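Local coordinates for protein succinate dehydrogenase subunit A (Mycolicibacterium smegmatis, PDB 7D6V) that probably oxidises succinate to fumarate with its bound FAD, as the flavoprotein subunit of a membrane-associated succinate dehydrogenase that delivers electrons to quinone, at residues G189-E193 with W534-I538; K214-V218 with L488-N493; K475-P481 with R518-V524. All coordinates share one frame; numbering follows the deposited sequence.

Interaction 1: G189-E193 with W534-I538; sequences GYYRE and WHLAI
Tyr190, near the C-terminal end of strand 184-191, reaches across to the first turns of helix 532-556 and meets Trp534, His535 and Ile538 with one ring. Tyr190, Trp534 and His535 form an aromatic cluster without a regular stack: between the Tyr190 ring and the six-membered ring of Trp534 the centroids are 4.9 Å apart and the planes are inclined by 32°. The imidazole of His535 lies more nearly parallel but has slid aside so that the rings barely overlap; its CD2 lies 3.4 Å from Tyr190 OH.

Aliphatic packing is added by Ile538, whose CD1 lies 3.7 Å from Tyr190 CE1, approaching from the opposite direction. A chi1 of 62° sets CG of Tyr190 between the backbone N and the carbonyl carbon, which aims the ring at the helix.

The polar component is the guanidinium of Arg192, which presents its edge to the imidazole, its NE 3.5 Å from His535 ND1, with the two planes 66° apart. Trp534 NE1 bonds instead to Val468 O, and Arg192 NH1 has a long, weak ion pair with Glu171. The chemistry is thus chiefly that of buried ring surfaces, joining a flavin-domain sheet to the C-terminal helices mainly by dispersion.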
# COMPACT_ATOMS: atom_id res chain seq x y z
N GLY A 189 7.88 -27.15 -7.29
CA GLY A 189 6.87 -26.50 -6.49
C GLY A 189 5.48 -26.75 -7.04
O GLY A 189 5.28 -27.59 -7.92
N TYR A 190 4.52 -26.00 -6.52
CA TYR A 190 3.13 -26.14 -6.93
C TYR A 190 2.52 -24.77 -7.14
O TYR A 190 2.95 -23.77 -6.54
CB TYR A 190 2.31 -26.93 -5.89
CG TYR A 190 2.23 -26.27 -4.54
CD1 TYR A 190 3.17 -26.53 -3.56
CD2 TYR A 190 1.21 -25.37 -4.24
CE1 TYR A 190 3.10 -25.93 -2.33
CE2 TYR A 190 1.14 -24.76 -3.01
CZ TYR A 190 2.09 -25.04 -2.06
OH TYR A 190 2.02 -24.44 -0.82
N TYR A 191 1.49 -24.73 -7.98
CA TYR A 191 0.67 -23.54 -8.14
C TYR A 191 -0.37 -23.50 -7.03
O TYR A 191 -1.06 -24.49 -6.79
CB TYR A 191 -0.01 -23.53 -9.50
CG TYR A 191 0.91 -23.29 -10.67
CD1 TYR A 191 1.20 -24.31 -11.56
CD2 TYR A 191 1.46 -22.04 -10.90
CE1 TYR A 191 2.04 -24.10 -12.63
CE2 TYR A 191 2.29 -21.82 -11.97
CZ TYR A 191 2.57 -22.85 -12.83
OH TYR A 191 3.40 -22.63 -13.91
N ARG A 192 -0.49 -22.35 -6.36
CA ARG A 192 -1.50 -22.23 -5.32
C ARG A 192 -2.90 -22.37 -5.88
O ARG A 192 -3.75 -23.05 -5.29
CB ARG A 192 -1.35 -20.90 -4.58
CG ARG A 192 -0.11 -20.78 -3.74
CD ARG A 192 -0.20 -19.56 -2.83
NE ARG A 192 -1.02 -19.83 -1.66
CZ ARG A 192 -1.63 -18.89 -0.94
NH1 ARG A 192 -1.50 -17.62 -1.27
NH2 ARG A 192 -2.35 -19.23 0.11
N GLU A 193 -3.16 -21.77 -7.04
CA GLU A 193 -4.52 -21.71 -7.58
C GLU A 193 -5.05 -23.11 -7.89
O GLU A 193 -6.20 -23.43 -7.57
CB GLU A 193 -4.54 -20.84 -8.83
CG GLU A 193 -5.77 -21.04 -9.70
CD GLU A 193 -5.64 -20.39 -11.05
OE1 GLU A 193 -4.53 -19.90 -11.37
OE2 GLU A 193 -6.64 -20.35 -11.80
N TRP A 534 -3.56 -27.31 3.41
CA TRP A 534 -2.47 -28.05 2.78
C TRP A 534 -1.20 -27.21 2.72
O TRP A 534 -0.10 -27.71 2.98
CB TRP A 534 -2.92 -28.50 1.39
CG TRP A 534 -1.90 -29.21 0.57
CD1 TRP A 534 -1.03 -30.16 0.99
CD2 TRP A 534 -1.66 -29.03 -0.83
NE1 TRP A 534 -0.25 -30.59 -0.06
CE2 TRP A 534 -0.62 -29.91 -1.19
CE3 TRP A 534 -2.23 -28.22 -1.82
CZ2 TRP A 534 -0.13 -30.00 -2.49
CZ3 TRP A 534 -1.74 -28.31 -3.11
CH2 TRP A 534 -0.70 -29.19 -3.43
N HIS A 535 -1.34 -25.93 2.38
CA HIS A 535 -0.18 -25.04 2.32
C HIS A 535 0.47 -24.88 3.69
O HIS A 535 1.70 -24.88 3.80
CB HIS A 535 -0.61 -23.68 1.77
CG HIS A 535 -1.33 -23.75 0.46
ND1 HIS A 535 -2.11 -22.72 -0.02
CD2 HIS A 535 -1.38 -24.73 -0.47
CE1 HIS A 535 -2.62 -23.07 -1.19
NE2 HIS A 535 -2.19 -24.28 -1.49
N LEU A 536 -0.34 -24.75 4.74
CA LEU A 536 0.20 -24.67 6.09
C LEU A 536 0.90 -25.96 6.49
O LEU A 536 1.96 -25.93 7.12
CB LEU A 536 -0.92 -24.33 7.08
CG LEU A 536 -0.51 -24.09 8.53
CD1 LEU A 536 0.57 -23.02 8.60
CD2 LEU A 536 -1.71 -23.70 9.35
N ALA A 537 0.31 -27.11 6.13
CA ALA A 537 0.95 -28.39 6.42
C ALA A 537 2.30 -28.50 5.72
O ALA A 537 3.23 -29.09 6.27
CB ALA A 537 0.03 -29.53 6.00
N ILE A 538 2.41 -27.95 4.51
CA ILE A 538 3.70 -27.98 3.82
C ILE A 538 4.69 -27.03 4.49
O ILE A 538 5.86 -27.39 4.69
CB ILE A 538 3.51 -27.64 2.33
CG1 ILE A 538 2.69 -28.73 1.64
CG2 ILE A 538 4.85 -27.48 1.64
CD1 ILE A 538 2.16 -28.31 0.29

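Interaction 2: K214-V218 with L488-N493; sequences KSFKV and LQQSMN
Met492 meets Phe216 and Gln489 meets Lys214, so helix 481-495 receives the loop 214-218 in two ways, through the CB and methyl of the methionine and through the amide of the glutamine. Gln489 keeps CG beside its backbone N (chi1 -76°) and runs extended toward the loop's carbonyls, where its NE2 donates a 2.9 Å hydrogen bond to Lys214 O. This bond is bent (131° at the hydrogen), and the amide nitrogen approaches from above the carbonyl plane. His485 NE2 binds the same oxygen, so Lys214 O has two donors from helix 481-495.

Met492 crosses Phe216 obliquely. Its CB lies over one face of the phenyl ring, 4.3 Å from the centroid, in a CH-pi contact, while the chain bends twice beyond it and returns the methyl CE to 4.1 Å from Phe216 CZ. Beside them Ser215 O accepts a nearly straight CA-H...O contact from Gln489 CA, at 3.4 Å.

Lys217 and Gln490 lie alongside each other, pointing the same way; the fully extended lysine carries NZ into a 2.8 Å hydrogen bond with Gln490 OE1. Nearer the backbone, Lys217 CB packs on Asn493 CB at 3.8 Å.

Around this contact, Met543 and Ser547 of helix 532-556 cover Ser215, Leu488 leans on Leu512 and Leu515 of helix 502-518, and Phe216 and Val218 rest against strand 383-395. The loop is thereby held between that strand and the C-terminal helices.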
# COMPACT_ATOMS: atom_id res chain seq x y z
N LYS A 214 6.82 -16.29 11.26
CA LYS A 214 5.59 -17.01 11.55
C LYS A 214 5.78 -18.16 12.52
O LYS A 214 4.81 -18.84 12.86
CB LYS A 214 4.95 -17.53 10.26
CG LYS A 214 4.37 -16.44 9.38
CD LYS A 214 3.68 -15.37 10.22
CE LYS A 214 2.18 -15.56 10.24
NZ LYS A 214 1.48 -14.34 10.72
N SER A 215 7.01 -18.42 12.97
CA SER A 215 7.24 -19.42 14.00
C SER A 215 6.96 -18.89 15.40
O SER A 215 7.00 -19.67 16.35
CB SER A 215 8.69 -19.92 13.92
OG SER A 215 9.00 -20.38 12.63
N PHE A 216 6.67 -17.60 15.54
CA PHE A 216 6.49 -16.97 16.83
C PHE A 216 5.06 -16.47 16.96
O PHE A 216 4.44 -16.04 15.99
CB PHE A 216 7.47 -15.81 17.02
CG PHE A 216 8.88 -16.25 17.25
CD1 PHE A 216 9.69 -16.62 16.19
CD2 PHE A 216 9.40 -16.30 18.53
CE1 PHE A 216 10.98 -17.04 16.40
CE2 PHE A 216 10.70 -16.71 18.74
CZ PHE A 216 11.49 -17.08 17.68
N LYS A 217 4.54 -16.53 18.19
CA LYS A 217 3.14 -16.16 18.42
C LYS A 217 2.91 -14.68 18.15
O LYS A 217 1.92 -14.30 17.53
CB LYS A 217 2.74 -16.51 19.85
CG LYS A 217 1.27 -16.32 20.14
CD LYS A 217 0.94 -16.74 21.56
CE LYS A 217 -0.53 -16.53 21.86
NZ LYS A 217 -0.90 -17.09 23.19
N VAL A 218 3.82 -13.82 18.61
CA VAL A 218 3.72 -12.38 18.41
C VAL A 218 4.82 -11.97 17.45
O VAL A 218 6.01 -12.16 17.74
CB VAL A 218 3.83 -11.61 19.74
CG1 VAL A 218 3.41 -10.17 19.54
CG2 VAL A 218 2.97 -12.27 20.80
N LEU A 488 3.44 -24.76 18.08
CA LEU A 488 4.81 -24.34 17.79
C LEU A 488 5.02 -22.87 18.10
O LEU A 488 6.04 -22.48 18.68
CB LEU A 488 5.15 -24.62 16.32
CG LEU A 488 6.45 -23.97 15.84
CD1 LEU A 488 7.65 -24.70 16.40
CD2 LEU A 488 6.51 -23.93 14.32
N GLN A 489 4.06 -22.03 17.71
CA GLN A 489 4.19 -20.60 17.96
C GLN A 489 4.25 -20.29 19.44
O GLN A 489 5.09 -19.50 19.89
CB GLN A 489 3.03 -19.85 17.30
CG GLN A 489 3.16 -19.72 15.81
CD GLN A 489 2.13 -18.79 15.22
OE1 GLN A 489 0.94 -18.91 15.49
NE2 GLN A 489 2.58 -17.84 14.41
N GLN A 490 3.39 -20.94 20.23
CA GLN A 490 3.40 -20.72 21.67
C GLN A 490 4.72 -21.18 22.29
O GLN A 490 5.30 -20.47 23.12
CB GLN A 490 2.23 -21.45 22.33
CG GLN A 490 2.07 -21.15 23.81
CD GLN A 490 1.68 -19.71 24.08
OE1 GLN A 490 0.52 -19.33 23.95
NE2 GLN A 490 2.66 -18.90 24.46
N SER A 491 5.21 -22.35 21.88
CA SER A 491 6.46 -22.86 22.46
C SER A 491 7.63 -21.95 22.12
O SER A 491 8.46 -21.65 22.99
CB SER A 491 6.71 -24.28 21.96
OG SER A 491 5.65 -25.13 22.33
N MET A 492 7.72 -21.49 20.87
CA MET A 492 8.83 -20.62 20.49
C MET A 492 8.73 -19.27 21.19
O MET A 492 9.75 -18.72 21.63
CB MET A 492 8.88 -20.44 18.98
CG MET A 492 9.17 -21.71 18.22
SD MET A 492 10.78 -22.38 18.63
CE MET A 492 11.86 -21.21 17.81
N ASN A 493 7.53 -18.71 21.31
CA ASN A 493 7.38 -17.44 22.01
C ASN A 493 7.76 -17.56 23.48
O ASN A 493 8.42 -16.67 24.03
CB ASN A 493 5.95 -16.93 21.86
CG ASN A 493 5.86 -15.42 21.91
OD1 ASN A 493 6.28 -14.73 20.98
ND2 ASN A 493 5.32 -14.89 23.00

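Interaction 3: K475-P481 with R518-V524; sequences KAEPENP and RYANVTV
Glu479 and Val522 form a single beta bridge, their CA atoms 4.3 Å apart, with the bonding pattern of a parallel pair. Glu479 uses both of its backbone groups: its N donates to Asn521 O at 3.0 Å, and its O accepts from Thr523 N at 3.1 Å.

The Glu479 side chain, bent at chi2 (-81°), turns its carboxylate to Arg518 in a salt bridge. The guanidinium grips side-on through two nitrogens: Arg518 NH2 lies 3.0 Å from Glu479 OE2, and NE donates to the same oxygen. Both arrive from the same face of the carboxylate, whose plane is turned 56° from that of the guanidinium. Arg518 NH1 meanwhile pairs with Glu487, so the arginine is shared between two acids. Elsewhere along the contact, extended Lys475 makes a weak bond from NZ to Val522 O, and Thr523 OG1 bonds to Pro474 O. Pro481 CG packs on Val522 CG2 at 3.7 Å.

Asn480 caps the helix that starts at Pro481, its OD1 weakly bonding Tyr482 N. Two irregular connections are therefore joined through main-chain bonds and a charged pair, and the two acids probably stabilise the positive charge of Arg518.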
# COMPACT_ATOMS: atom_id res chain seq x y z
N LYS A 475 -3.94 -41.13 7.70
CA LYS A 475 -2.99 -40.89 8.79
C LYS A 475 -3.69 -41.00 10.15
O LYS A 475 -3.90 -40.01 10.85
CB LYS A 475 -2.29 -39.54 8.64
CG LYS A 475 -1.00 -39.58 7.86
CD LYS A 475 -0.61 -38.21 7.37
CE LYS A 475 0.70 -38.25 6.59
NZ LYS A 475 1.37 -36.92 6.55
N ALA A 476 -4.08 -42.24 10.48
CA ALA A 476 -4.69 -42.54 11.77
C ALA A 476 -3.98 -41.81 12.90
O ALA A 476 -2.76 -41.67 12.89
CB ALA A 476 -4.66 -44.05 12.02
N GLU A 477 -4.77 -41.36 13.88
CA GLU A 477 -4.40 -40.36 14.88
C GLU A 477 -4.09 -39.03 14.19
O GLU A 477 -2.97 -38.52 14.31
CB GLU A 477 -3.21 -40.82 15.72
CG GLU A 477 -3.51 -42.03 16.59
CD GLU A 477 -4.52 -41.72 17.68
OE1 GLU A 477 -4.54 -40.56 18.16
OE2 GLU A 477 -5.30 -42.62 18.05
N PRO A 478 -5.05 -38.44 13.49
CA PRO A 478 -4.76 -37.26 12.67
C PRO A 478 -4.40 -36.04 13.50
O PRO A 478 -4.77 -35.91 14.67
CB PRO A 478 -6.06 -37.03 11.90
CG PRO A 478 -7.11 -37.65 12.75
CD PRO A 478 -6.47 -38.83 13.40
N GLU A 479 -3.66 -35.13 12.87
CA GLU A 479 -3.27 -33.86 13.46
C GLU A 479 -3.75 -32.72 12.57
O GLU A 479 -3.55 -32.74 11.36
CB GLU A 479 -1.76 -33.78 13.64
CG GLU A 479 -1.16 -34.88 14.49
CD GLU A 479 -1.33 -34.61 15.97
OE1 GLU A 479 -1.23 -35.57 16.77
OE2 GLU A 479 -1.56 -33.44 16.34
N ASN A 480 -4.37 -31.73 13.19
CA ASN A 480 -4.77 -30.52 12.48
C ASN A 480 -3.56 -29.61 12.28
O ASN A 480 -2.83 -29.34 13.23
CB ASN A 480 -5.86 -29.79 13.26
CG ASN A 480 -6.59 -28.77 12.41
OD1 ASN A 480 -6.20 -27.62 12.32
ND2 ASN A 480 -7.67 -29.21 11.78
N PRO A 481 -3.30 -29.15 11.05
CA PRO A 481 -2.15 -28.25 10.84
C PRO A 481 -2.21 -26.98 11.66
O PRO A 481 -1.17 -26.51 12.15
CB PRO A 481 -2.21 -27.95 9.33
CG PRO A 481 -3.07 -29.02 8.75
CD PRO A 481 -4.04 -29.42 9.80
N ARG A 518 4.71 -35.55 16.14
CA ARG A 518 3.29 -35.39 15.85
C ARG A 518 3.05 -34.93 14.42
O ARG A 518 1.99 -35.20 13.85
CB ARG A 518 2.65 -34.41 16.83
CG ARG A 518 2.39 -34.97 18.21
CD ARG A 518 1.90 -33.89 19.14
NE ARG A 518 0.67 -33.26 18.65
CZ ARG A 518 0.17 -32.13 19.12
NH1 ARG A 518 0.79 -31.49 20.10
NH2 ARG A 518 -0.94 -31.63 18.61
N TYR A 519 4.02 -34.22 13.83
CA TYR A 519 3.87 -33.74 12.46
C TYR A 519 3.74 -34.87 11.45
O TYR A 519 3.19 -34.66 10.37
CB TYR A 519 5.06 -32.85 12.08
CG TYR A 519 4.98 -32.29 10.69
CD1 TYR A 519 4.05 -31.31 10.36
CD2 TYR A 519 5.82 -32.74 9.69
CE1 TYR A 519 3.97 -30.80 9.09
CE2 TYR A 519 5.75 -32.23 8.41
CZ TYR A 519 4.83 -31.26 8.12
OH TYR A 519 4.75 -30.75 6.84
N ALA A 520 4.22 -36.07 11.77
CA ALA A 520 4.10 -37.19 10.85
C ALA A 520 2.66 -37.64 10.66
O ALA A 520 2.39 -38.42 9.74
CB ALA A 520 4.95 -38.36 11.33
N ASN A 521 1.73 -37.18 11.50
CA ASN A 521 0.33 -37.58 11.43
C ASN A 521 -0.58 -36.47 10.92
O ASN A 521 -1.80 -36.58 11.04
CB ASN A 521 -0.15 -38.04 12.81
CG ASN A 521 0.53 -39.30 13.27
OD1 ASN A 521 0.64 -40.27 12.51
ND2 ASN A 521 0.99 -39.31 14.51
N VAL A 522 -0.02 -35.41 10.34
CA VAL A 522 -0.83 -34.27 9.93
C VAL A 522 -1.71 -34.67 8.75
O VAL A 522 -1.23 -35.18 7.73
CB VAL A 522 0.04 -33.05 9.61
CG1 VAL A 522 1.01 -33.34 8.47
CG2 VAL A 522 -0.82 -31.86 9.28
N THR A 523 -3.02 -34.48 8.90
CA THR A 523 -3.99 -34.82 7.88
C THR A 523 -4.66 -33.55 7.38
O THR A 523 -5.05 -32.69 8.17
CB THR A 523 -5.04 -35.79 8.42
OG1 THR A 523 -4.39 -36.91 9.04
CG2 THR A 523 -5.92 -36.30 7.29
N VAL A 524 -4.79 -33.43 6.06
CA VAL A 524 -5.39 -32.27 5.42
C VAL A 524 -6.71 -32.70 4.79
O VAL A 524 -6.76 -33.71 4.08
CB VAL A 524 -4.45 -31.65 4.38
CG1 VAL A 524 -5.19 -30.67 3.50
CG2 VAL A 524 -3.28 -30.98 5.06

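The three contacts differ in burial. Interaction 1 is wholly buried and relies on rings; interaction 2 is partly buried and mixes CH-pi packing with amide and lysine bonds; interaction 3, farthest from the chain's centre and including exposed residues, combines a backbone bridge with a salt bridge. Interactions 1 and 2 both fasten the FAD-binding part to the C-terminal helices, whereas interaction 3 ties together connections among those helices. Helix 481-495 begins in interaction 3 and contributes its second half to interaction 2. Interactions 1 and 3 touch directly, with Val524 packed against Trp534 and Ala537 of helix 532-556; interaction 2 touches neither, though the same helix covers Ser215.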